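DUF6836 domain-containing protein (Clostridium leptum, PDB 4PW1) is of unknown function but adopts a unique fold in which a nine-stranded antiparallel beta sheet is surrounded by alpha-helices. Local coordinates at residues 137-142 and 207-212. Numbering follows the deposited sequence.
Sequences EKFLSD and LVLKSE
Two of the helices that surround the nine-stranded antiparallel sheet pack through their C-terminal turns, F139 and L140 of helix 122-141 meeting V208 and L209 of helix 198-210. The contact is apolar, with no hydrogen bond passing between 137-142 and 207-212, and L140 and L209 are the closest backbone pair, their CA atoms 6.0 Å apart. F139 carries its CG anti to the backbone N (chi1 170°), which sends the ring across to the second helix. There F139 CE2 approaches V208 CG1 obliquely at 3.6 Å, while the backbone of L209 lies at the ring edge, its CA 3.8 Å from F139 CE2. The buried ring also meets W205, nearly at right angles, and F178 of helix 173-190. V208 likewise has CG1 anti to its N (chi1 177°), and its side chain also touches M234 and L236 of strand 233-239, joining helix 198-210 to the sheet. L140 differs, with CG anti to the carbonyl carbon (chi1 -62°), and its CD2 comes in over the end of helix 198-210, 4.1 Å from L209 CD1. The V208 carbonyl there is hydrogen-bonded by W136 NE1, a polar link between the same two helices. Helix 122-141 closes with S141 OG donating to K138 O at 2.8 Å, on an in-plane lone pair of a carbonyl that also accepts from D142 N. The closest approach of the two segments is that of a methyl group to a main-chain carbonyl, L140 CD2 standing 3.3 Å from L209 O.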
loop_
_atom_site.group_PDB
_atom_site.type_symbol
_atom_site.label_atom_id
_atom_site.label_comp_id
_atom_site.label_asym_id
_atom_site.label_seq_id
_atom_site.Cartn_x
_atom_site.Cartn_y
_atom_site.Cartn_z
ATOM N N GLU B 137 0.639 -26.041 2.400
ATOM C CA GLU B 137 0.448 -27.282 1.660
ATOM C C GLU B 137 -0.124 -28.347 2.573
ATOM O O GLU B 137 -0.981 -29.113 2.151
ATOM C CB GLU B 137 1.746 -27.734 0.984
ATOM C CG GLU B 137 2.045 -26.855 -0.218
ATOM C CD GLU B 137 3.429 -27.042 -0.786
ATOM O OE1 GLU B 137 3.983 -28.159 -0.690
ATOM O OE2 GLU B 137 3.972 -26.056 -1.322
ATOM N N LYS B 138 0.330 -28.383 3.820
ATOM C CA LYS B 138 -0.232 -29.325 4.779
ATOM C C LYS B 138 -1.729 -28.998 4.989
ATOM O O LYS B 138 -2.570 -29.882 4.969
ATOM C CB LYS B 138 0.543 -29.293 6.097
ATOM C CG LYS B 138 0.005 -30.241 7.165
ATOM C CD LYS B 138 -0.148 -31.680 6.646
ATOM C CE LYS B 138 -0.428 -32.677 7.762
ATOM N NZ LYS B 138 -1.646 -32.303 8.535
ATOM N N PHE B 139 -2.044 -27.719 5.172
ATOM C CA PHE B 139 -3.429 -27.305 5.287
ATOM C C PHE B 139 -4.254 -27.732 4.072
ATOM O O PHE B 139 -5.350 -28.289 4.243
ATOM C CB PHE B 139 -3.544 -25.797 5.533
ATOM C CG PHE B 139 -4.946 -25.259 5.417
ATOM C CD1 PHE B 139 -5.832 -25.362 6.476
ATOM C CD2 PHE B 139 -5.370 -24.652 4.265
ATOM C CE1 PHE B 139 -7.127 -24.876 6.379
ATOM C CE2 PHE B 139 -6.652 -24.152 4.161
ATOM C CZ PHE B 139 -7.540 -24.266 5.221
ATOM N N LEU B 140 -3.748 -27.487 2.866
ATOM C CA LEU B 140 -4.489 -27.883 1.672
ATOM C C LEU B 140 -4.755 -29.388 1.621
ATOM O O LEU B 140 -5.824 -29.810 1.181
ATOM C CB LEU B 140 -3.795 -27.479 0.384
ATOM C CG LEU B 140 -3.578 -25.998 0.117
ATOM C CD1 LEU B 140 -2.754 -25.846 -1.164
ATOM C CD2 LEU B 140 -4.884 -25.222 0.037
ATOM N N SER B 141 -3.815 -30.196 2.095
ATOM C CA SER B 141 -4.025 -31.646 2.111
ATOM C C SER B 141 -4.967 -32.082 3.238
ATOM O O SER B 141 -5.552 -33.150 3.152
ATOM C CB SER B 141 -2.690 -32.405 2.261
ATOM O OG SER B 141 -2.254 -32.335 3.621
ATOM N N ASP B 142 -5.093 -31.284 4.296
ATOM C CA ASP B 142 -5.922 -31.657 5.438
ATOM C C ASP B 142 -6.525 -30.420 6.098
ATOM O O ASP B 142 -6.069 -29.961 7.163
ATOM C CB ASP B 142 -5.092 -32.462 6.423
ATOM C CG ASP B 142 -5.930 -33.078 7.543
ATOM O OD1 ASP B 142 -7.191 -33.020 7.502
ATOM O OD2 ASP B 142 -5.324 -33.600 8.490
ATOM N N LEU B 207 -11.023 -18.923 1.615
ATOM C CA LEU B 207 -10.026 -18.189 0.865
ATOM C C LEU B 207 -8.666 -18.847 0.908
ATOM O O LEU B 207 -8.009 -19.014 -0.149
ATOM C CB LEU B 207 -9.867 -16.798 1.400
ATOM C CG LEU B 207 -10.969 -15.877 0.936
ATOM C CD1 LEU B 207 -10.922 -14.633 1.807
ATOM C CD2 LEU B 207 -10.828 -15.578 -0.544
ATOM N N VAL B 208 -8.250 -19.284 2.090
ATOM C CA VAL B 208 -6.951 -19.928 2.184
ATOM C C VAL B 208 -6.960 -21.258 1.413
ATOM O O VAL B 208 -5.952 -21.677 0.813
ATOM C CB VAL B 208 -6.524 -20.119 3.646
ATOM C CG1 VAL B 208 -5.203 -20.868 3.740
ATOM C CG2 VAL B 208 -6.376 -18.788 4.301
ATOM N N LEU B 209 -8.103 -21.935 1.413
ATOM C CA LEU B 209 -8.173 -23.240 0.788
ATOM C C LEU B 209 -8.183 -23.140 -0.717
ATOM O O LEU B 209 -7.597 -23.979 -1.396
ATOM C CB LEU B 209 -9.460 -23.942 1.233
ATOM C CG LEU B 209 -9.740 -25.318 0.692
ATOM C CD1 LEU B 209 -8.701 -26.308 1.164
ATOM C CD2 LEU B 209 -11.135 -25.770 1.128
ATOM N N LYS B 210 -8.867 -22.133 -1.252
ATOM C CA LYS B 210 -9.163 -22.132 -2.688
ATOM C C LYS B 210 -8.397 -21.097 -3.473
ATOM O O LYS B 210 -8.420 -21.120 -4.689
ATOM C CB LYS B 210 -10.654 -21.932 -2.917
ATOM C CG LYS B 210 -11.447 -23.091 -2.303
ATOM C CD LYS B 210 -12.889 -23.171 -2.743
ATOM C CE LYS B 210 -13.462 -24.504 -2.262
ATOM N NZ LYS B 210 -14.924 -24.637 -2.435
ATOM N N SER B 211 -7.732 -20.172 -2.811
ATOM C CA SER B 211 -7.022 -19.159 -3.568
ATOM C C SER B 211 -5.559 -19.555 -3.710
ATOM O O SER B 211 -4.986 -20.266 -2.879
ATOM C CB SER B 211 -7.125 -17.797 -2.872
ATOM O OG SER B 211 -6.254 -16.840 -3.508
ATOM N N GLU B 212 -4.948 -19.010 -4.751
ATOM C CA GLU B 212 -3.519 -18.901 -4.840
ATOM C C GLU B 212 -2.967 -18.160 -3.606
ATOM O O GLU B 212 -3.549 -17.181 -3.123
ATOM C CB GLU B 212 -3.200 -18.098 -6.116
ATOM C CG GLU B 212 -1.740 -17.776 -6.346
ATOM C CD GLU B 212 -1.498 -16.971 -7.636
ATOM O OE1 GLU B 212 -2.355 -16.128 -8.022
ATOM O OE2 GLU B 212 -0.430 -17.180 -8.264
#